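PDB 1KPH: cyclopropane mycolic acid synthase 1, which catalyses the transfer of a methylene group from S-adenosyl-L-methionine to a double bond of an alpha mycolic acid, forming the distal cyclopropane ring. Local coordinates for residues P7-V12 and W123-E128; Q31-A36 and D237-A242; A270-F273 and Y277-V280. All blocks are in the same frame, centred on the assembly; numbering follows the deposited sequence.

Interaction 1: P7-V12 and W123-E128; sequences PHFANV and WEQFDE. With SAH (S-adenosyl-L-homocysteine), chain F.
E124 and Q125 both reach P7 with CG anti to their own carbonyl carbon, and they part further out. The E124 chain bends at its second torsion (chi2 92°) and folds its carboxylate back over one face of the W123 indole. The Q125 chain stays extended beyond CG and passes beside the proline ring. P7 thus meets two polar ends: its CG lies 3.5 Å from E124 OE2 and 3.7 Å from Q125 OE1. The same Q125 OE1 comes up to the edge of the F9 ring, 3.5 Å from CZ, with the amide plane turned 67° from the ring. G122 N also bonds this oxygen.

No direct hydrogen bond joins the two segments; one water does. It accepts from H8 N, at the N-cap of helix 9-16, and donates to E124 OE1 at 3.1 Å. The carboxylate also receives the adenine amino group of S-adenosyl-L-homocysteine. The bond from SAH N6 to E124 OE2 is 3.1 Å long, and the one to OE1 is weak. R146 makes a salt bridge to OE1, which probably favours the charged carboxylate. This is the adenine end of the cofactor site in a Rossmann-like methyltransferase.

The site joins the start of helix 9-16 to the loop between strands 116-119 and 132-136. Helix 147-157 packs on W123, and L95 touches P7.

Interaction 2: Q31-A36 and D237-A242; sequences QTYSCA and DLWSAA. With SAH (S-adenosyl-L-homocysteine), chain F; 10A (didecyl-dimethyl-ammonium), chain G; CO3 (carbonate ion), chain E.
W239 puts the far end of its indole against the backbone of the 31-36 loop. S34 N lies at the indole edge, in the ring plane, 3.5 Å from W239 CH2. The same carbon is 3.7 Å from Y33 CD1. The two aromatic rings form a T-shaped pair, with the edge of Y33 toward the face of the W239 six-membered ring and the planes at 67°. One water closes the polar side: it accepts from W239 NE1 and donates to T32 O, at 2.8 Å from that oxygen.

The loop also carries ligands. Y33 N gives a nearly straight bond of 2.8 Å to the carboxylate atom OXT of S-adenosyl-L-homocysteine. Methyl C11 of didecyl-dimethyl-ammonium sits over the centre of one face of the Y33 ring, 3.4 Å above its plane. Its C15 lies at the indole edge, 3.8 Å from W239 CZ3. C35 N bonds O1 of a carbonate, probably from the crystallisation liquor, at 2.8 Å. Helix 229-245 and this loop thus form a wall where the cofactor site of the Rossmann-like fold meets the lipid pocket.

Y33 meets methyl C11 with its CG anti to the backbone N (chi1 -162°). Its hydroxyl is held by Y265 and H15. S34 OG bonds K52, and S34 O bonds Q49, both of helix 45-57. Y232 OH and H167 NE2 also bond the carbonate.

Interaction 3: A270-F273 and Y277-V280; sequences AEMF and YIDV
M272 O accepts the amide of Y277 in the bond that joins the two segments. It is 3.1 Å long and bent at the hydrogen (135°). Here helix 256-275 ends and a short connection leads into strand 278-286. This strand is antiparallel to both its neighbours, 163-171 and 221-227, in the mixed seven-stranded sheet of the Rossmann-like methyltransferase fold.

I278 carries most of the strand's side of the contact. Its CG1 lies between the backbone N and the carbonyl carbon (chi1 51°), and the chain then runs straight to CD1. That methyl touches both M272 and F273. It lies over the face of the F273 ring, in a CH-pi contact 3.5 Å from the centroid and displaced toward the rim. It also presses on M272 CB at 3.4 Å, tighter than an ordinary van der Waals contact. The I278 chain crosses both side chains at about a right angle.

M272 bends at its second and third torsions, which turns its CE toward Y277. CE meets the ring 3.4 Å from CD1, obliquely. The Y277 hydroxyl is bound by P183 O, and the Y277 ring meets F188 of helix 186-199 edge-to-face.

F273 stacks with Y232, packs on I169 of strand 163-171 and lies near C269, the probable active-site residue. I278 touches didecyl-dimethyl-ammonium, so the connection borders the lipid pocket. V280 lines the site where the carbonate was found. D279 OD1 accepts V280 N from above the carboxylate plane and also bonds S227 OG. At the edge of the F273 ring, CE2 approaches D279 O to 3.5 Å.

How the interactions relate
Interactions 1 and 2 lie on opposite sides of the chain's centre, their own centres 25 Å apart. Their segments alternate along the chain. Interaction 3 follows both and is local, across the last helix and strand. Its nearest atoms are about 17 Å from those of interaction 1. Its centre is 14 Å from that of interaction 2, and the two touch. Helices 229-245 and 256-275 meet at D237 and A270; C35 of the 31-36 loop packs on V280 of strand 278-286. Interactions 2 and 3 both border the didecyl-dimethyl-ammonium and carbonate sites. S-adenosyl-L-homocysteine is held at both ends, by interaction 1 at the adenine and by interaction 2 at the carboxylate, beside the lipid pocket.

Interaction 1: P7-V12 and W123-E128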
loop_
_atom_site.group_PDB
_atom_site.type_symbol
_atom_site.label_atom_id
_atom_site.label_comp_id
_atom_site.label_asym_id
_atom_site.label_seq_id
_atom_site.Cartn_x
_atom_site.Cartn_y
_atom_site.Cartn_z
ATOM N N PRO A 7 5.943 16.879 0.753
ATOM C CA PRO A 7 4.975 15.795 0.559
ATOM C C PRO A 7 3.621 16.331 0.106
ATOM O O PRO A 7 3.245 17.452 0.455
ATOM C CB PRO A 7 4.902 15.152 1.939
ATOM C CG PRO A 7 6.285 15.351 2.471
ATOM C CD PRO A 7 6.585 16.779 2.076
ATOM N N HIS A 8 2.894 15.532 -0.673
ATOM C CA HIS A 8 1.583 15.942 -1.154
ATOM C C HIS A 8 0.516 15.601 -0.119
ATOM O O HIS A 8 -0.345 14.752 -0.352
ATOM C CB HIS A 8 1.255 15.253 -2.483
ATOM C CG HIS A 8 2.294 15.454 -3.544
ATOM N ND1 HIS A 8 3.420 14.666 -3.643
ATOM C CD2 HIS A 8 2.377 16.355 -4.552
ATOM C CE1 HIS A 8 4.152 15.071 -4.667
ATOM N NE2 HIS A 8 3.541 16.095 -5.234
ATOM N N PHE A 9 0.581 16.267 1.029
ATOM C CA PHE A 9 -0.375 16.034 2.101
ATOM C C PHE A 9 -1.820 16.152 1.628
ATOM O O PHE A 9 -2.643 15.281 1.909
ATOM C CB PHE A 9 -0.152 17.021 3.253
ATOM C CG PHE A 9 1.118 16.792 4.023
ATOM C CD1 PHE A 9 2.342 17.233 3.528
ATOM C CD2 PHE A 9 1.088 16.152 5.260
ATOM C CE1 PHE A 9 3.520 17.044 4.256
ATOM C CE2 PHE A 9 2.260 15.956 5.995
ATOM C CZ PHE A 9 3.477 16.405 5.493
ATOM N N ALA A 10 -2.126 17.230 0.910
ATOM C CA ALA A 10 -3.484 17.467 0.421
ATOM C C ALA A 10 -4.084 16.322 -0.390
ATOM O O ALA A 10 -5.142 15.802 -0.036
ATOM C CB ALA A 10 -3.527 18.755 -0.398
ATOM N N ASN A 11 -3.423 15.938 -1.479
ATOM C CA ASN A 11 -3.921 14.863 -2.337
ATOM C C ASN A 11 -4.098 13.539 -1.604
ATOM O O ASN A 11 -5.130 12.876 -1.740
ATOM C CB ASN A 11 -2.987 14.635 -3.529
ATOM C CG ASN A 11 -2.956 15.810 -4.480
ATOM O OD1 ASN A 11 -3.996 16.341 -4.861
ATOM N ND2 ASN A 11 -1.756 16.218 -4.876
ATOM N N VAL A 12 -3.079 13.149 -0.846
ATOM C CA VAL A 12 -3.124 11.900 -0.101
ATOM C C VAL A 12 -4.221 11.976 0.942
ATOM O O VAL A 12 -5.021 11.053 1.077
ATOM C CB VAL A 12 -1.774 11.615 0.579
ATOM C CG1 VAL A 12 -1.887 10.400 1.490
ATOM C CG2 VAL A 12 -0.717 11.372 -0.483
ATOM N N TRP A 123 8.342 10.325 3.581
ATOM C CA TRP A 123 9.733 9.888 3.575
ATOM C C TRP A 123 10.604 11.068 3.153
ATOM O O TRP A 123 11.805 11.091 3.417
ATOM C CB TRP A 123 9.945 8.724 2.601
ATOM C CG TRP A 123 9.415 8.979 1.223
ATOM C CD1 TRP A 123 8.176 8.658 0.749
ATOM C CD2 TRP A 123 10.103 9.622 0.143
ATOM N NE1 TRP A 123 8.048 9.059 -0.559
ATOM C CE2 TRP A 123 9.216 9.655 -0.957
ATOM C CE3 TRP A 123 11.382 10.176 -0.003
ATOM C CZ2 TRP A 123 9.567 10.220 -2.189
ATOM C CZ3 TRP A 123 11.732 10.739 -1.232
ATOM C CH2 TRP A 123 10.826 10.754 -2.307
ATOM N N GLU A 124 9.982 12.044 2.493
ATOM C CA GLU A 124 10.681 13.238 2.028
ATOM C C GLU A 124 11.200 14.062 3.202
ATOM O O GLU A 124 12.103 14.880 3.040
ATOM C CB GLU A 124 9.750 14.122 1.190
ATOM C CG GLU A 124 9.233 13.510 -0.112
ATOM C CD GLU A 124 7.905 12.786 0.051
ATOM O OE1 GLU A 124 7.178 12.658 -0.957
ATOM O OE2 GLU A 124 7.588 12.341 1.177
ATOM N N GLN A 125 10.620 13.842 4.379
ATOM C CA GLN A 125 11.004 14.569 5.582
ATOM C C GLN A 125 11.616 13.645 6.632
ATOM O O GLN A 125 11.781 14.035 7.791
ATOM C CB GLN A 125 9.780 15.262 6.176
ATOM C CG GLN A 125 9.034 16.148 5.195
ATOM C CD GLN A 125 7.688 16.594 5.725
ATOM O OE1 GLN A 125 6.848 15.768 6.084
ATOM N NE2 GLN A 125 7.472 17.905 5.773
ATOM N N PHE A 126 11.946 12.421 6.226
ATOM C CA PHE A 126 12.537 11.448 7.139
ATOM C C PHE A 126 13.937 11.063 6.684
ATOM O O PHE A 126 14.117 10.529 5.591
ATOM C CB PHE A 126 11.672 10.183 7.215
ATOM C CG PHE A 126 12.189 9.155 8.180
ATOM C CD1 PHE A 126 11.889 9.239 9.536
ATOM C CD2 PHE A 126 13.002 8.117 7.739
ATOM C CE1 PHE A 126 12.392 8.301 10.441
ATOM C CE2 PHE A 126 13.510 7.176 8.635
ATOM C CZ PHE A 126 13.204 7.269 9.988
ATOM N N ASP A 127 14.923 11.331 7.532
ATOM C CA ASP A 127 16.311 11.018 7.218
ATOM C C ASP A 127 16.972 10.403 8.444
ATOM O O ASP A 127 17.858 10.996 9.058
ATOM C CB ASP A 127 17.049 12.294 6.798
ATOM C CG ASP A 127 18.492 12.036 6.415
ATOM O OD1 ASP A 127 18.737 11.144 5.574
ATOM O OD2 ASP A 127 19.380 12.733 6.951
ATOM N N GLU A 128 16.530 9.202 8.790
ATOM C CA GLU A 128 17.052 8.500 9.950
ATOM C C GLU A 128 17.384 7.053 9.601
ATOM O O GLU A 128 16.613 6.377 8.920
ATOM C CB GLU A 128 16.016 8.568 11.069
ATOM C CG GLU A 128 16.365 7.822 12.329
ATOM C CD GLU A 128 15.503 8.268 13.489
ATOM O OE1 GLU A 128 14.284 8.450 13.282
ATOM O OE2 GLU A 128 16.042 8.437 14.604
HETATM N N SAH F . 0.630 0.241 3.891
HETATM C CA SAH F . -0.724 0.307 4.439
HETATM C CB SAH F . -1.512 1.501 3.860
HETATM C CG SAH F . -1.523 1.707 2.328
HETATM C C SAH F . -1.496 -0.996 4.164
HETATM O OXT SAH F . -2.596 -1.163 4.721
HETATM C "C5'" SAH F . -1.199 4.302 1.296
HETATM C "C4'" SAH F . -0.412 4.816 2.494
HETATM O "O4'" SAH F . 0.866 5.403 2.125
HETATM C "C3'" SAH F . -1.162 5.880 3.291
HETATM O "O3'" SAH F . -1.020 5.595 4.708
HETATM C "C2'" SAH F . -0.481 7.167 2.895
HETATM O "O2'" SAH F . -0.625 8.186 3.886
HETATM C "C1'" SAH F . 0.932 6.732 2.699
HETATM N N9 SAH F . 1.715 7.638 1.853
HETATM C C8 SAH F . 1.459 8.152 0.619
HETATM N N7 SAH F . 2.357 8.937 0.110
HETATM C C5 SAH F . 3.326 8.951 1.114
HETATM C C6 SAH F . 4.698 9.646 1.269
HETATM N N6 SAH F . 5.225 10.445 0.327
HETATM N N1 SAH F . 5.379 9.411 2.438
HETATM C C2 SAH F . 4.834 8.597 3.383
HETATM N N3 SAH F . 3.650 7.937 3.359
HETATM C C4 SAH F . 2.944 8.162 2.186
HETATM O O HOH W 1 4.156 13.279 -0.937
#

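Interaction 2: Q31-A36 and D237-A242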
loop_
_atom_site.group_PDB
_atom_site.type_symbol
_atom_site.label_atom_id
_atom_site.label_comp_id
_atom_site.label_asym_id
_atom_site.label_seq_id
_atom_site.Cartn_x
_atom_site.Cartn_y
_atom_site.Cartn_z
ATOM N N GLN A 31 -7.683 -3.144 9.312
ATOM C CA GLN A 31 -7.723 -1.940 8.484
ATOM C C GLN A 31 -6.611 -1.950 7.446
ATOM O O GLN A 31 -6.080 -0.900 7.081
ATOM C CB GLN A 31 -7.605 -0.677 9.346
ATOM C CG GLN A 31 -8.638 -0.584 10.454
ATOM C CD GLN A 31 -10.046 -0.849 9.962
ATOM O OE1 GLN A 31 -10.738 -1.728 10.474
ATOM N NE2 GLN A 31 -10.478 -0.088 8.965
ATOM N N THR A 32 -6.241 -3.141 6.986
ATOM C CA THR A 32 -5.205 -3.252 5.965
ATOM C C THR A 32 -5.854 -2.804 4.654
ATOM O O THR A 32 -6.927 -3.284 4.276
ATOM C CB THR A 32 -4.683 -4.700 5.843
ATOM O OG1 THR A 32 -4.049 -5.079 7.073
ATOM C CG2 THR A 32 -3.667 -4.811 4.711
ATOM N N TYR A 33 -5.195 -1.885 3.961
ATOM C CA TYR A 33 -5.736 -1.329 2.724
ATOM C C TYR A 33 -4.769 -1.584 1.569
ATOM O O TYR A 33 -4.152 -0.663 1.037
ATOM C CB TYR A 33 -5.966 0.173 2.946
ATOM C CG TYR A 33 -6.897 0.878 1.980
ATOM C CD1 TYR A 33 -7.676 0.171 1.065
ATOM C CD2 TYR A 33 -7.007 2.269 1.999
ATOM C CE1 TYR A 33 -8.545 0.834 0.189
ATOM C CE2 TYR A 33 -7.870 2.940 1.130
ATOM C CZ TYR A 33 -8.635 2.217 0.230
ATOM O OH TYR A 33 -9.485 2.881 -0.632
ATOM N N SER A 34 -4.650 -2.854 1.198
ATOM C CA SER A 34 -3.769 -3.295 0.127
ATOM C C SER A 34 -4.120 -4.744 -0.212
ATOM O O SER A 34 -4.898 -5.376 0.501
ATOM C CB SER A 34 -2.306 -3.184 0.568
ATOM O OG SER A 34 -2.099 -3.779 1.846
ATOM N N CYS A 35 -3.547 -5.263 -1.295
ATOM C CA CYS A 35 -3.819 -6.627 -1.740
ATOM C C CYS A 35 -3.532 -7.707 -0.702
ATOM O O CYS A 35 -2.419 -7.806 -0.184
ATOM C CB CYS A 35 -3.012 -6.936 -3.004
ATOM S SG CYS A 35 -3.416 -8.530 -3.769
ATOM N N ALA A 36 -4.543 -8.524 -0.417
ATOM C CA ALA A 36 -4.388 -9.614 0.542
ATOM C C ALA A 36 -3.744 -10.816 -0.162
ATOM O O ALA A 36 -3.641 -10.842 -1.389
ATOM C CB ALA A 36 -5.751 -10.004 1.126
ATOM N N ASP A 237 -13.159 -7.745 -4.485
ATOM C CA ASP A 237 -14.520 -8.274 -4.504
ATOM C C ASP A 237 -15.054 -8.319 -3.074
ATOM O O ASP A 237 -16.208 -7.969 -2.828
ATOM C CB ASP A 237 -14.572 -9.685 -5.109
ATOM C CG ASP A 237 -14.386 -9.692 -6.622
ATOM O OD1 ASP A 237 -14.657 -8.661 -7.271
ATOM O OD2 ASP A 237 -13.985 -10.746 -7.163
ATOM N N LEU A 238 -14.208 -8.737 -2.133
ATOM C CA LEU A 238 -14.615 -8.821 -0.732
ATOM C C LEU A 238 -14.839 -7.439 -0.134
ATOM O O LEU A 238 -15.720 -7.261 0.709
ATOM C CB LEU A 238 -13.570 -9.581 0.099
ATOM C CG LEU A 238 -13.335 -11.051 -0.258
ATOM C CD1 LEU A 238 -12.385 -11.675 0.749
ATOM C CD2 LEU A 238 -14.650 -11.810 -0.258
ATOM N N TRP A 239 -14.042 -6.458 -0.555
ATOM C CA TRP A 239 -14.212 -5.102 -0.035
ATOM C C TRP A 239 -15.539 -4.522 -0.511
ATOM O O TRP A 239 -16.278 -3.926 0.273
ATOM C CB TRP A 239 -13.073 -4.175 -0.490
ATOM C CG TRP A 239 -11.773 -4.365 0.239
ATOM C CD1 TRP A 239 -11.581 -5.014 1.433
ATOM C CD2 TRP A 239 -10.485 -3.884 -0.166
ATOM N NE1 TRP A 239 -10.256 -4.966 1.786
ATOM C CE2 TRP A 239 -9.560 -4.280 0.826
ATOM C CE3 TRP A 239 -10.022 -3.156 -1.272
ATOM C CZ2 TRP A 239 -8.193 -3.974 0.745
ATOM C CZ3 TRP A 239 -8.663 -2.851 -1.353
ATOM C CH2 TRP A 239 -7.765 -3.263 -0.346
ATOM N N SER A 240 -15.841 -4.705 -1.794
ATOM C CA SER A 240 -17.077 -4.180 -2.366
ATOM C C SER A 240 -18.327 -4.872 -1.820
ATOM O O SER A 240 -19.372 -4.238 -1.648
ATOM C CB SER A 240 -17.048 -4.294 -3.896
ATOM O OG SER A 240 -16.940 -5.642 -4.312
ATOM N N ALA A 241 -18.225 -6.168 -1.548
ATOM C CA ALA A 241 -19.364 -6.904 -1.019
ATOM C C ALA A 241 -19.771 -6.319 0.331
ATOM O O ALA A 241 -20.956 -6.145 0.609
ATOM C CB ALA A 241 -19.017 -8.382 -0.874
ATOM N N ALA A 242 -18.779 -6.004 1.160
ATOM C CA ALA A 242 -19.027 -5.439 2.482
ATOM C C ALA A 242 -19.591 -4.018 2.398
ATOM O O ALA A 242 -20.599 -3.704 3.036
ATOM C CB ALA A 242 -17.733 -5.445 3.303
HETATM N N SAH F . 0.630 0.241 3.891
HETATM C CA SAH F . -0.724 0.307 4.439
HETATM C CB SAH F . -1.512 1.501 3.860
HETATM C CG SAH F . -1.523 1.707 2.328
HETATM C C SAH F . -1.496 -0.996 4.164
HETATM O OXT SAH F . -2.596 -1.163 4.721
HETATM C "C5'" SAH F . -1.199 4.302 1.296
HETATM C "C4'" SAH F . -0.412 4.816 2.494
HETATM O "O4'" SAH F . 0.866 5.403 2.125
HETATM C "C3'" SAH F . -1.162 5.880 3.291
HETATM O "O3'" SAH F . -1.020 5.595 4.708
HETATM C "C2'" SAH F . -0.481 7.167 2.895
HETATM O "O2'" SAH F . -0.625 8.186 3.886
HETATM C "C1'" SAH F . 0.932 6.732 2.699
HETATM N N9 SAH F . 1.715 7.638 1.853
HETATM C C8 SAH F . 1.459 8.152 0.619
HETATM N N7 SAH F . 2.357 8.937 0.110
HETATM C C5 SAH F . 3.326 8.951 1.114
HETATM C C6 SAH F . 4.698 9.646 1.269
HETATM N N6 SAH F . 5.225 10.445 0.327
HETATM N N1 SAH F . 5.379 9.411 2.438
HETATM C C2 SAH F . 4.834 8.597 3.383
HETATM N N3 SAH F . 3.650 7.937 3.359
HETATM C C4 SAH F . 2.944 8.162 2.186
HETATM C C1 10A G . -3.194 5.257 -13.621
HETATM C C2 10A G . -3.318 6.070 -12.328
HETATM C C3 10A G . -3.202 5.144 -11.111
HETATM C C4 10A G . -3.329 5.825 -9.741
HETATM C C5 10A G . -3.193 4.727 -8.676
HETATM C C6 10A G . -3.358 5.186 -7.220
HETATM C C7 10A G . -3.226 3.904 -6.383
HETATM C C8 10A G . -3.515 4.068 -4.889
HETATM C C9 10A G . -3.405 2.677 -4.229
HETATM C C10 10A G . -3.890 2.739 -2.780
HETATM N N1 10A G . -4.113 1.476 -1.931
HETATM C C11 10A G . -4.684 1.955 -0.612
HETATM C C12 10A G . -2.811 0.786 -1.614
HETATM C C13 10A G . -5.025 0.394 -2.531
HETATM C C14 10A G . -6.487 0.683 -2.995
HETATM C C15 10A G . -7.151 -0.388 -3.895
HETATM C C16 10A G . -6.533 -0.698 -5.278
HETATM C C17 10A G . -6.602 0.483 -6.265
HETATM C C18 10A G . -6.014 0.150 -7.642
HETATM C C19 10A G . -6.124 1.361 -8.578
HETATM C C20 10A G . -5.577 0.986 -9.965
HETATM C C21 10A G . -5.701 2.150 -10.951
HETATM C C22 10A G . -5.164 1.696 -12.309
HETATM C C CO3 E . -1.412 -2.563 -3.142
HETATM O O1 CO3 E . -1.526 -4.007 -2.754
HETATM O O2 CO3 E . -2.529 -1.813 -3.310
HETATM O O3 CO3 E . -0.181 -2.004 -3.331
HETATM O O HOH W 2 -8.772 -5.352 4.200
#

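Interaction 3: A270-F273 and Y277-V280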
loop_
_atom_site.group_PDB
_atom_site.type_symbol
_atom_site.label_atom_id
_atom_site.label_comp_id
_atom_site.label_asym_id
_atom_site.label_seq_id
_atom_site.Cartn_x
_atom_site.Cartn_y
_atom_site.Cartn_z
ATOM N N ALA A 270 -11.436 -4.252 -9.494
ATOM C CA ALA A 270 -11.506 -5.704 -9.410
ATOM C C ALA A 270 -11.471 -6.334 -10.802
ATOM O O ALA A 270 -10.785 -7.336 -11.025
ATOM C CB ALA A 270 -12.777 -6.122 -8.668
ATOM N N GLU A 271 -12.211 -5.751 -11.739
ATOM C CA GLU A 271 -12.241 -6.273 -13.101
ATOM C C GLU A 271 -10.913 -6.010 -13.796
ATOM O O GLU A 271 -10.429 -6.842 -14.565
ATOM C CB GLU A 271 -13.377 -5.632 -13.896
ATOM C CG GLU A 271 -14.757 -5.943 -13.348
ATOM C CD GLU A 271 -15.063 -7.434 -13.324
ATOM O OE1 GLU A 271 -16.084 -7.819 -12.713
ATOM O OE2 GLU A 271 -14.291 -8.219 -13.917
ATOM N N MET A 272 -10.324 -4.851 -13.519
ATOM C CA MET A 272 -9.048 -4.491 -14.116
ATOM C C MET A 272 -7.986 -5.532 -13.769
ATOM O O MET A 272 -7.150 -5.874 -14.607
ATOM C CB MET A 272 -8.611 -3.107 -13.637
ATOM C CG MET A 272 -8.521 -2.067 -14.745
ATOM S SD MET A 272 -10.027 -1.954 -15.747
ATOM C CE MET A 272 -9.609 -3.018 -17.131
ATOM N N PHE A 273 -8.016 -6.032 -12.537
ATOM C CA PHE A 273 -7.051 -7.045 -12.128
ATOM C C PHE A 273 -7.434 -8.394 -12.716
ATOM O O PHE A 273 -6.568 -9.178 -13.102
ATOM C CB PHE A 273 -6.966 -7.151 -10.601
ATOM C CG PHE A 273 -6.064 -6.119 -9.972
ATOM C CD1 PHE A 273 -6.593 -5.033 -9.287
ATOM C CD2 PHE A 273 -4.680 -6.229 -10.085
ATOM C CE1 PHE A 273 -5.759 -4.066 -8.723
ATOM C CE2 PHE A 273 -3.834 -5.269 -9.526
ATOM C CZ PHE A 273 -4.376 -4.187 -8.844
ATOM N N TYR A 277 -5.075 -5.899 -16.860
ATOM C CA TYR A 277 -4.536 -4.608 -17.284
ATOM C C TYR A 277 -3.617 -4.032 -16.218
ATOM O O TYR A 277 -2.763 -3.200 -16.509
ATOM C CB TYR A 277 -5.653 -3.609 -17.602
ATOM C CG TYR A 277 -6.417 -3.935 -18.865
ATOM C CD1 TYR A 277 -7.190 -2.968 -19.512
ATOM C CD2 TYR A 277 -6.381 -5.219 -19.408
ATOM C CE1 TYR A 277 -7.907 -3.277 -20.669
ATOM C CE2 TYR A 277 -7.091 -5.537 -20.556
ATOM C CZ TYR A 277 -7.851 -4.567 -21.182
ATOM O OH TYR A 277 -8.554 -4.904 -22.316
ATOM N N ILE A 278 -3.802 -4.474 -14.979
ATOM C CA ILE A 278 -2.962 -4.014 -13.882
ATOM C C ILE A 278 -2.486 -5.210 -13.072
ATOM O O ILE A 278 -3.123 -6.263 -13.064
ATOM C CB ILE A 278 -3.704 -3.015 -12.968
ATOM C CG1 ILE A 278 -5.050 -3.591 -12.535
ATOM C CG2 ILE A 278 -3.886 -1.689 -13.701
ATOM C CD1 ILE A 278 -5.882 -2.621 -11.720
ATOM N N ASP A 279 -1.356 -5.035 -12.399
ATOM C CA ASP A 279 -0.741 -6.095 -11.611
ATOM C C ASP A 279 -0.322 -5.495 -10.269
ATOM O O ASP A 279 -0.466 -4.291 -10.045
ATOM C CB ASP A 279 0.490 -6.612 -12.379
ATOM C CG ASP A 279 1.004 -7.955 -11.873
ATOM O OD1 ASP A 279 0.505 -8.472 -10.854
ATOM O OD2 ASP A 279 1.931 -8.498 -12.515
ATOM N N VAL A 280 0.169 -6.339 -9.370
ATOM C CA VAL A 280 0.642 -5.883 -8.066
ATOM C C VAL A 280 1.820 -6.792 -7.738
ATOM O O VAL A 280 1.715 -8.018 -7.812
ATOM C CB VAL A 280 -0.465 -5.970 -6.973
ATOM C CG1 VAL A 280 -0.970 -7.393 -6.827
ATOM C CG2 VAL A 280 0.082 -5.453 -5.647
#